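Local coordinates for protein peroxidase (Cellulomonas bogoriensis 69B4 = DSM 16987, PDB 6QZO) that is a DyP-type peroxidase that probably uses a bound heme b to catalyse peroxide-dependent oxidations, at residues Y312-P317 with A321-L326; G130-D135 with V232-A237. One frame throughout, in Å; residues are numbered along the deposited sequence.

Contact 1 of 2, residues Y312-P317 with A321-L326; sequences YDEAPP and ASDSGL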
ATOM      1  N   TYR A 312       3.850   2.445   8.074  1.00 15.37           N
ATOM      2  CA  TYR A 312       3.120   1.203   7.735  1.00 15.44           C
ATOM      3  C   TYR A 312       1.717   1.297   8.331  1.00 16.04           C
ATOM      4  O   TYR A 312       1.527   1.877   9.395  1.00 16.39           O
ATOM      5  CB  TYR A 312       3.904  -0.050   8.122  1.00 15.10           C
ATOM      6  CG  TYR A 312       3.845  -0.501   9.550  1.00 15.01           C
ATOM      7  CD1 TYR A 312       2.766  -1.226  10.027  1.00 15.22           C
ATOM      8  CD2 TYR A 312       4.918  -0.302  10.407  1.00 14.99           C
ATOM      9  CE1 TYR A 312       2.718  -1.672  11.339  1.00 15.39           C
ATOM     10  CE2 TYR A 312       4.898  -0.765  11.711  1.00 15.10           C
ATOM     11  CZ  TYR A 312       3.795  -1.457  12.181  1.00 15.41           C
ATOM     12  OH  TYR A 312       3.774  -1.912  13.473  1.00 15.82           O
ATOM     13  N   ASP A 313       0.765   0.762   7.585  1.00 16.62           N
ATOM     14  CA  ASP A 313      -0.681   0.775   7.891  1.00 17.45           C
ATOM     15  C   ASP A 313      -1.257  -0.497   7.291  1.00 17.74           C
ATOM     16  O   ASP A 313      -1.386  -0.528   6.077  1.00 17.68           O
ATOM     17  CB  ASP A 313      -1.324   2.053   7.355  1.00 17.65           C
ATOM     18  CG  ASP A 313      -2.741   2.261   7.850  1.00 17.87           C
ATOM     19  OD1 ASP A 313      -2.930   2.083   9.048  1.00 17.71           O
ATOM     20  OD2 ASP A 313      -3.646   2.587   7.036  1.00 18.38           O
ATOM     21  N   GLU A 314      -1.510  -1.515   8.109  1.00 18.99           N
ATOM     22  CA  GLU A 314      -1.959  -2.850   7.629  1.00 19.98           C
ATOM     23  C   GLU A 314      -3.453  -3.006   7.853  1.00 20.71           C
ATOM     24  O   GLU A 314      -3.976  -2.321   8.729  1.00 21.88           O
ATOM     25  CB  GLU A 314      -1.204  -3.977   8.360  1.00 20.33           C
ATOM     26  CG  GLU A 314       0.283  -3.967   8.110  1.00 20.75           C
ATOM     27  CD  GLU A 314       0.691  -3.900   6.646  1.00 21.71           C
ATOM     28  OE1 GLU A 314       0.025  -4.492   5.783  1.00 21.89           O
ATOM     29  OE2 GLU A 314       1.673  -3.233   6.371  1.00 23.65           O
ATOM     30  N   ALA A 315      -4.092  -3.899   7.102  1.00 21.48           N
ATOM     31  CA  ALA A 315      -5.429  -4.422   7.438  1.00 22.40           C
ATOM     32  C   ALA A 315      -5.354  -4.849   8.895  1.00 23.58           C
ATOM     33  O   ALA A 315      -4.463  -5.619   9.252  1.00 23.98           O
ATOM     34  CB  ALA A 315      -5.804  -5.559   6.527  1.00 22.28           C
ATOM     35  N   PRO A 316      -6.200  -4.299   9.798  1.00 24.22           N
ATOM     36  CA  PRO A 316      -6.079  -4.590  11.225  1.00 24.70           C
ATOM     37  C   PRO A 316      -6.459  -6.021  11.599  1.00 25.86           C
ATOM     38  O   PRO A 316      -7.292  -6.639  10.943  1.00 25.94           O
ATOM     39  CB  PRO A 316      -7.060  -3.589  11.859  1.00 24.55           C
ATOM     40  CG  PRO A 316      -8.099  -3.395  10.779  1.00 24.69           C
ATOM     41  CD  PRO A 316      -7.290  -3.359   9.504  1.00 24.63           C
ATOM     42  N   PRO A 317      -5.924  -6.552  12.724  1.00 27.07           N
ATOM     43  CA  PRO A 317      -6.295  -7.885  13.198  1.00 27.95           C
ATOM     44  C   PRO A 317      -7.720  -7.857  13.736  1.00 30.16           C
ATOM     45  O   PRO A 317      -8.276  -6.784  13.969  1.00 29.43           O
ATOM     46  CB  PRO A 317      -5.278  -8.171  14.310  1.00 27.76           C
ATOM     47  CG  PRO A 317      -4.946  -6.778  14.851  1.00 27.64           C
ATOM     48  CD  PRO A 317      -4.986  -5.868  13.634  1.00 26.79           C
ATOM     49  N   ALA A 321      -9.152  -1.450  15.409  1.00 27.25           N
ATOM     50  CA  ALA A 321      -9.447  -0.416  14.388  1.00 25.71           C
ATOM     51  C   ALA A 321      -8.288  -0.302  13.389  1.00 23.28           C
ATOM     52  O   ALA A 321      -8.545  -0.165  12.179  1.00 23.35           O
ATOM     53  CB  ALA A 321      -9.715   0.904  15.073  1.00 26.17           C
ATOM     54  N   SER A 322      -7.056  -0.336  13.881  1.00 21.28           N
ATOM     55  CA  SER A 322      -5.838  -0.009  13.086  1.00 20.03           C
ATOM     56  C   SER A 322      -4.684  -0.947  13.454  1.00 18.75           C
ATOM     57  O   SER A 322      -4.625  -1.414  14.598  1.00 18.67           O
ATOM     58  CB  SER A 322      -5.444   1.445  13.278  1.00 19.94           C
ATOM     59  OG  SER A 322      -6.518   2.326  12.984  1.00 20.11           O
ATOM     60  N   ASP A 323      -3.799  -1.204  12.497  1.00 17.68           N
ATOM     61  CA  ASP A 323      -2.445  -1.768  12.700  1.00 17.02           C
ATOM     62  C   ASP A 323      -1.478  -0.828  11.988  1.00 16.65           C
ATOM     63  O   ASP A 323      -1.179  -1.075  10.798  1.00 16.51           O
ATOM     64  CB  ASP A 323      -2.336  -3.225  12.231  1.00 16.93           C
ATOM     65  CG  ASP A 323      -0.958  -3.849  12.492  1.00 16.62           C
ATOM     66  OD1 ASP A 323      -0.130  -3.195  13.152  1.00 16.40           O
ATOM     67  OD2 ASP A 323      -0.721  -4.975  12.071  1.00 16.45           O
ATOM     68  N   SER A 324      -1.082   0.234  12.689  1.00 16.59           N
ATOM     69  CA  SER A 324      -0.243   1.329  12.155  1.00 16.34           C
ATOM     70  C   SER A 324       1.076   1.371  12.915  1.00 16.26           C
ATOM     71  O   SER A 324       1.105   0.936  14.104  1.00 16.11           O
ATOM     72  CB  SER A 324      -0.960   2.640  12.238  1.00 16.82           C
ATOM     73  OG  SER A 324      -2.189   2.560  11.540  1.00 17.41           O
ATOM     74  N   GLY A 325       2.127   1.864  12.257  1.00 16.01           N
ATOM     75  CA  GLY A 325       3.427   2.048  12.919  1.00 16.08           C
ATOM     76  C   GLY A 325       4.465   2.648  12.001  1.00 16.13           C
ATOM     77  O   GLY A 325       4.087   3.219  10.957  1.00 16.43           O
ATOM     78  N   LEU A 326       5.731   2.523  12.393  1.00 16.33           N
ATOM     79  CA  LEU A 326       6.905   3.080  11.678  1.00 16.49           C
ATOM     80  C   LEU A 326       7.776   1.911  11.201  1.00 16.84           C
ATOM     81  O   LEU A 326       8.059   1.008  12.027  1.00 16.90           O
ATOM     82  CB  LEU A 326       7.663   3.985  12.649  1.00 16.35           C
ATOM     83  CG  LEU A 326       8.615   4.996  12.004  1.00 16.39           C
ATOM     84  CD1 LEU A 326       7.842   6.075  11.256  1.00 16.42           C
ATOM     85  CD2 LEU A 326       9.530   5.617  13.036  1.00 16.65           C
TER
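Ala321 opens the returning arm of this hairpin against the ring of Pro316, whose CG lies 3.5 Å from Ala321 O. Ser322 follows with its backbone near the same ring, while its hydroxyl is hydrogen-bonded to Arg160 of the second subunit. At Asp323 the side chain touches three residues of the other strand and turn: CB meets CD of Pro317, OD2 comes beside CB of Glu314, and OD1 lies at the edge of the Tyr312 ring, 3.7 Å from CE1, with carboxylate and ring planes 87° apart. Asp323 O accepts a nearly straight bond from Glu314 N. Ser324 turns to the other face of the sheet, where its OG donates to Asp313 OD1 at 2.6 Å, reaching that oxygen on its anti side; CG of Asp313 stands anti to its own backbone N (chi1 -169°), which brings the carboxylate alongside the serine. Gly325 pairs with Tyr312 through two backbone bonds, Gly325 N to Tyr312 O at 2.9 Å and Tyr312 N to Gly325 O at 3.0 Å. With chi1 at 81°, the tyrosine ring folds back over the glycine, so that Gly325 CA makes a CH-pi contact 3.7 Å from the ring centroid. Leu326 completes the segment, its side chain reaching the heme. The whole is an antiparallel beta hairpin, joining strands 306-314 and 323-332 at the rim of the C-terminal ferredoxin-like sheet of the DyP fold.

Contact 2 of 2, residues G130-D135 with V232-A237; sequences GIDRLD and VVRRIA. With HEM (protoporphyrin IX containing Fe), chain I.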
ATOM      1  N   GLY A 130      14.355  -4.315  27.237  1.00 20.16           N
ATOM      2  CA  GLY A 130      13.113  -4.437  28.034  1.00 20.50           C
ATOM      3  C   GLY A 130      11.864  -4.089  27.220  1.00 20.20           C
ATOM      4  O   GLY A 130      10.838  -4.746  27.408  1.00 20.50           O
ATOM      5  N   ILE A 131      11.958  -3.101  26.332  1.00 20.02           N
ATOM      6  CA  ILE A 131      10.807  -2.580  25.527  1.00 20.17           C
ATOM      7  C   ILE A 131      10.459  -3.529  24.375  1.00 19.70           C
ATOM      8  O   ILE A 131       9.344  -3.397  23.852  1.00 19.74           O
ATOM      9  CB  ILE A 131      11.104  -1.166  25.000  1.00 20.37           C
ATOM     10  CG1 ILE A 131      12.382  -1.115  24.164  1.00 20.58           C
ATOM     11  CG2 ILE A 131      11.139  -0.178  26.159  1.00 21.15           C
ATOM     12  CD1 ILE A 131      12.448   0.067  23.221  1.00 20.55           C
ATOM     13  N   ASP A 132      11.358  -4.441  24.003  1.00 19.50           N
ATOM     14  CA  ASP A 132      11.176  -5.364  22.848  1.00 19.15           C
ATOM     15  C   ASP A 132       9.918  -6.212  23.029  1.00 19.76           C
ATOM     16  O   ASP A 132       9.802  -6.836  24.069  1.00 20.65           O
ATOM     17  CB  ASP A 132      12.377  -6.309  22.692  1.00 18.82           C
ATOM     18  CG  ASP A 132      13.612  -5.667  22.104  1.00 18.47           C
ATOM     19  OD1 ASP A 132      13.504  -4.497  21.663  1.00 18.02           O
ATOM     20  OD2 ASP A 132      14.663  -6.364  22.066  1.00 18.87           O
ATOM     21  N   ARG A 133       9.045  -6.244  22.023  1.00 20.33           N
ATOM     22  CA  ARG A 133       7.951  -7.243  21.884  1.00 20.88           C
ATOM     23  C   ARG A 133       8.159  -7.985  20.571  1.00 20.21           C
ATOM     24  O   ARG A 133       7.206  -8.099  19.805  1.00 19.88           O
ATOM     25  CB  ARG A 133       6.548  -6.606  21.843  1.00 21.97           C
ATOM     26  CG  ARG A 133       5.962  -5.987  23.082  1.00 23.31           C
ATOM     27  CD  ARG A 133       6.395  -6.635  24.389  1.00 24.97           C
ATOM     28  NE  ARG A 133       6.045  -5.896  25.593  1.00 26.29           N
ATOM     29  CZ  ARG A 133       6.883  -5.452  26.554  1.00 27.10           C
ATOM     30  NH1 ARG A 133       8.199  -5.623  26.470  1.00 26.97           N
ATOM     31  NH2 ARG A 133       6.377  -4.812  27.597  1.00 27.41           N
ATOM     32  N   LEU A 134       9.382  -8.469  20.325  1.00 20.05           N
ATOM     33  CA  LEU A 134       9.827  -8.938  18.988  1.00 19.56           C
ATOM     34  C   LEU A 134       9.082 -10.205  18.593  1.00 19.53           C
ATOM     35  O   LEU A 134       9.115 -11.187  19.360  1.00 20.50           O
ATOM     36  CB  LEU A 134      11.341  -9.158  18.993  1.00 19.97           C
ATOM     37  CG  LEU A 134      12.186  -7.895  19.181  1.00 19.61           C
ATOM     38  CD1 LEU A 134      13.658  -8.232  19.148  1.00 19.63           C
ATOM     39  CD2 LEU A 134      11.840  -6.841  18.138  1.00 19.07           C
ATOM     40  N   ASP A 135       8.421 -10.145  17.434  1.00 18.81           N
ATOM     41  CA  ASP A 135       7.751 -11.269  16.742  1.00 18.60           C
ATOM     42  C   ASP A 135       8.733 -11.866  15.732  1.00 18.13           C
ATOM     43  O   ASP A 135       9.066 -11.208  14.752  1.00 17.02           O
ATOM     44  CB  ASP A 135       6.479 -10.768  16.051  1.00 18.63           C
ATOM     45  CG  ASP A 135       5.684 -11.857  15.347  1.00 19.12           C
ATOM     46  OD1 ASP A 135       6.173 -12.994  15.256  1.00 19.61           O
ATOM     47  OD2 ASP A 135       4.604 -11.565  14.874  1.00 20.34           O
ATOM     48  N   VAL A 232      19.759  -1.274   9.836  1.00 19.29           N
ATOM     49  CA  VAL A 232      18.830  -1.744  10.905  1.00 18.56           C
ATOM     50  C   VAL A 232      17.403  -1.535  10.397  1.00 18.09           C
ATOM     51  O   VAL A 232      17.122  -0.442   9.888  1.00 18.30           O
ATOM     52  CB  VAL A 232      19.062  -0.988  12.219  1.00 18.50           C
ATOM     53  CG1 VAL A 232      17.941  -1.233  13.215  1.00 18.32           C
ATOM     54  CG2 VAL A 232      20.409  -1.329  12.822  1.00 18.51           C
ATOM     55  N   VAL A 233      16.557  -2.556  10.546  1.00 17.34           N
ATOM     56  CA  VAL A 233      15.090  -2.471  10.348  1.00 16.59           C
ATOM     57  C   VAL A 233      14.413  -2.847  11.661  1.00 16.39           C
ATOM     58  O   VAL A 233      14.485  -4.033  12.031  1.00 16.28           O
ATOM     59  CB  VAL A 233      14.619  -3.384   9.205  1.00 16.70           C
ATOM     60  CG1 VAL A 233      13.125  -3.308   8.977  1.00 16.46           C
ATOM     61  CG2 VAL A 233      15.350  -3.056   7.921  1.00 16.90           C
ATOM     62  N   ARG A 234      13.818  -1.855  12.331  1.00 16.15           N
ATOM     63  CA  ARG A 234      12.870  -2.060  13.450  1.00 16.19           C
ATOM     64  C   ARG A 234      11.459  -1.771  12.932  1.00 16.00           C
ATOM     65  O   ARG A 234      11.217  -0.649  12.428  1.00 16.76           O
ATOM     66  CB  ARG A 234      13.186  -1.130  14.618  1.00 16.36           C
ATOM     67  CG  ARG A 234      14.604  -1.237  15.144  1.00 16.68           C
ATOM     68  CD  ARG A 234      14.810  -2.402  16.082  1.00 16.81           C
ATOM     69  NE  ARG A 234      14.416  -2.133  17.438  1.00 17.09           N
ATOM     70  CZ  ARG A 234      14.588  -2.959  18.459  1.00 17.07           C
ATOM     71  NH1 ARG A 234      15.099  -4.170  18.290  1.00 17.19           N
ATOM     72  NH2 ARG A 234      14.202  -2.549  19.652  1.00 17.14           N
ATOM     73  N   ARG A 235      10.583  -2.761  13.008  1.00 15.85           N
ATOM     74  CA  ARG A 235       9.121  -2.588  12.833  1.00 15.84           C
ATOM     75  C   ARG A 235       8.587  -2.114  14.180  1.00 16.48           C
ATOM     76  O   ARG A 235       8.645  -2.909  15.147  1.00 17.22           O
ATOM     77  CB  ARG A 235       8.481  -3.909  12.409  1.00 15.36           C
ATOM     78  CG  ARG A 235       7.076  -3.765  11.855  1.00 15.17           C
ATOM     79  CD  ARG A 235       6.481  -5.103  11.493  1.00 14.85           C
ATOM     80  NE  ARG A 235       5.106  -5.025  11.033  1.00 14.77           N
ATOM     81  CZ  ARG A 235       4.709  -4.622   9.830  1.00 14.61           C
ATOM     82  NH1 ARG A 235       5.580  -4.203   8.926  1.00 14.34           N
ATOM     83  NH2 ARG A 235       3.422  -4.629   9.519  1.00 14.86           N
ATOM     84  N   ILE A 236       8.168  -0.855  14.280  1.00 16.79           N
ATOM     85  CA  ILE A 236       7.770  -0.266  15.592  1.00 17.45           C
ATOM     86  C   ILE A 236       6.288   0.092  15.503  1.00 17.67           C
ATOM     87  O   ILE A 236       5.940   1.010  14.746  1.00 17.47           O
ATOM     88  CB  ILE A 236       8.649   0.932  16.007  1.00 17.49           C
ATOM     89  CG1 ILE A 236      10.138   0.645  15.797  1.00 17.31           C
ATOM     90  CG2 ILE A 236       8.366   1.299  17.454  1.00 17.85           C
ATOM     91  CD1 ILE A 236      11.030   1.837  16.096  1.00 17.62           C
ATOM     92  N   ALA A 237       5.470  -0.646  16.264  1.00 17.96           N
ATOM     93  CA  ALA A 237       4.003  -0.501  16.304  1.00 18.18           C
ATOM     94  C   ALA A 237       3.647   0.749  17.113  1.00 18.23           C
ATOM     95  O   ALA A 237       4.332   1.022  18.145  1.00 18.47           O
ATOM     96  CB  ALA A 237       3.403  -1.737  16.894  1.00 18.49           C
TER
HETATM   97  CHA HEM I 401      13.684  12.098  16.384  1.00 21.48           C
HETATM   98  CHB HEM I 401       9.439   9.842  16.168  1.00 20.86           C
HETATM   99  CHC HEM I 401      11.622   5.661  17.214  1.00 21.18           C
HETATM  100  CHD HEM I 401      15.916   7.843  17.022  1.00 21.01           C
HETATM  101  C1A HEM I 401      12.346  11.839  16.268  1.00 21.52           C
HETATM  102  C2A HEM I 401      11.342  12.840  16.120  1.00 22.09           C
HETATM  103  C3A HEM I 401      10.147  12.197  16.075  1.00 22.42           C
HETATM  104  C4A HEM I 401      10.412  10.813  16.160  1.00 21.66           C
HETATM  105  CMA HEM I 401       8.771  12.820  15.938  1.00 22.73           C
HETATM  106  CAA HEM I 401      11.546  14.344  16.085  1.00 22.01           C
HETATM  107  CBA HEM I 401      11.784  14.901  14.682  1.00 22.17           C
HETATM  108  CGA HEM I 401      13.146  14.505  14.214  1.00 22.43           C
HETATM  109  O1A HEM I 401      13.237  13.441  13.540  1.00 22.60           O
HETATM  110  O2A HEM I 401      14.146  15.217  14.511  1.00 22.60           O
HETATM  111  C1B HEM I 401       9.695   8.505  16.446  1.00 20.63           C
HETATM  112  C2B HEM I 401       8.654   7.539  16.507  1.00 21.56           C
HETATM  113  C3B HEM I 401       9.258   6.343  16.810  1.00 20.70           C
HETATM  114  C4B HEM I 401      10.690   6.647  16.930  1.00 20.59           C
HETATM  115  CMB HEM I 401       7.171   7.799  16.261  1.00 20.86           C
HETATM  116  CAB HEM I 401       8.699   4.981  16.926  1.00 20.57           C
HETATM  117  CBB HEM I 401       7.475   4.645  16.519  1.00 20.77           C
HETATM  118  C1C HEM I 401      12.981   5.871  17.244  1.00 20.77           C
HETATM  119  C2C HEM I 401      13.918   4.873  17.506  1.00 20.54           C
HETATM  120  C3C HEM I 401      15.164   5.453  17.467  1.00 20.97           C
HETATM  121  C4C HEM I 401      14.964   6.858  17.163  1.00 20.39           C
HETATM  122  CMC HEM I 401      13.687   3.415  17.798  1.00 20.55           C
HETATM  123  CAC HEM I 401      16.317   4.548  17.713  1.00 21.34           C
HETATM  124  CBC HEM I 401      17.576   4.890  17.710  1.00 21.86           C
HETATM  125  C1D HEM I 401      15.625   9.209  16.832  1.00 20.53           C
HETATM  126  C2D HEM I 401      16.682  10.231  16.723  1.00 21.30           C
HETATM  127  C3D HEM I 401      16.065  11.416  16.567  1.00 22.12           C
HETATM  128  C4D HEM I 401      14.626  11.098  16.567  1.00 21.52           C
HETATM  129  CMD HEM I 401      18.191  10.073  16.807  1.00 20.80           C
HETATM  130  CAD HEM I 401      16.738  12.785  16.416  1.00 22.82           C
HETATM  131  CBD HEM I 401      16.951  13.443  17.795  1.00 23.71           C
HETATM  132  CGD HEM I 401      17.665  14.791  17.781  1.00 24.49           C
HETATM  133  O1D HEM I 401      18.908  14.852  17.671  1.00 24.26           O
HETATM  134  O2D HEM I 401      17.028  15.874  17.915  1.00 25.66           O
HETATM  135  NA  HEM I 401      11.761  10.607  16.290  1.00 21.20           N
HETATM  136  NB  HEM I 401      10.875   7.939  16.707  1.00 20.73           N
HETATM  137  NC  HEM I 401      13.607   7.066  17.046  1.00 20.30           N
HETATM  138  ND  HEM I 401      14.420   9.787  16.730  1.00 21.05           N
HETATM  139 FE   HEM I 401      12.727   8.943  16.769  1.00 20.92          FE
HETATM  140  O   HOH W   1      16.238  -5.473  20.144  1.00  9.68           O
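Asp132 and Arg234 meet at about a right angle, their carboxylate and guanidinium planes inclined by 60°. The carboxylate therefore does not lie flat against the guanidinium in a paired, two-bond fashion. A single direct bond forms instead: Arg234 NH2 donates to Asp132 OD1 at 2.9 Å, on the syn side of that oxygen, and the N-H...O angle of 147° shows that the bond is bent. OD1 comes in at the guanidinium edge, near its plane though tilted from it. A water adds a second, indirect link between the two groups, donating to Asp132 OD2 at 2.6 Å and accepting from Arg234 NH1. Bends at both chi2 (-81°) and chi3 swing the arginine chain round to the loop instead of letting it run straight out from the strand. Both ends of the link have further support, since Asp132 OD2 accepts from Phe129 N and Arg234 NH1 donates to Ser361 OG. Leu134 adds an apolar neighbour, its CD2 4.2 Å from Arg234 NH1. On the loop itself, Arg133 NH1 bonds to Gly130 O at 2.9 Å and to Asp132 O at 3.1 Å, tying down the backbone that carries the aspartate. A leucine in place of Arg234 would probably leave the Asp132 carboxylate without its cationic mate and the bridging water without one of its anchors. Two residues further along the strand, Ile236 packs against the heme, its CD1 3.5 Å from the porphyrin methyl CMC. Strand 229-238 runs between strands 323-332 and 356-366; the loop 130-135, which lies between helix 107-113 and strand 143-149, bonds through its backbone to Pro358 and Val359 of strand 356-366, while helix 340-348 touches both Ile131 and Arg234 through Gln343.

The two contacts illustrate how one sheet can be held by different chemistry at different places. Contact 1 is a local hairpin built on backbone pairing and ring packing; its centre lies about 18 Å from the chain centre, at the subunit interface. Contact 2 is smaller and lies deeper, about 13 Å centre to centre, with no other chain of the assembly touching it. It joins segments far apart in sequence, a loop of the N-terminal half and a central strand of the C-terminal sheet, through charge and water. Strands 323-332 and 229-238 are neighbours, Leu326 N probably bonding to Ile236 O, and Tyr312 makes a cation-pi contact with Arg235. Both reach the heme, through Leu326 and Ile236.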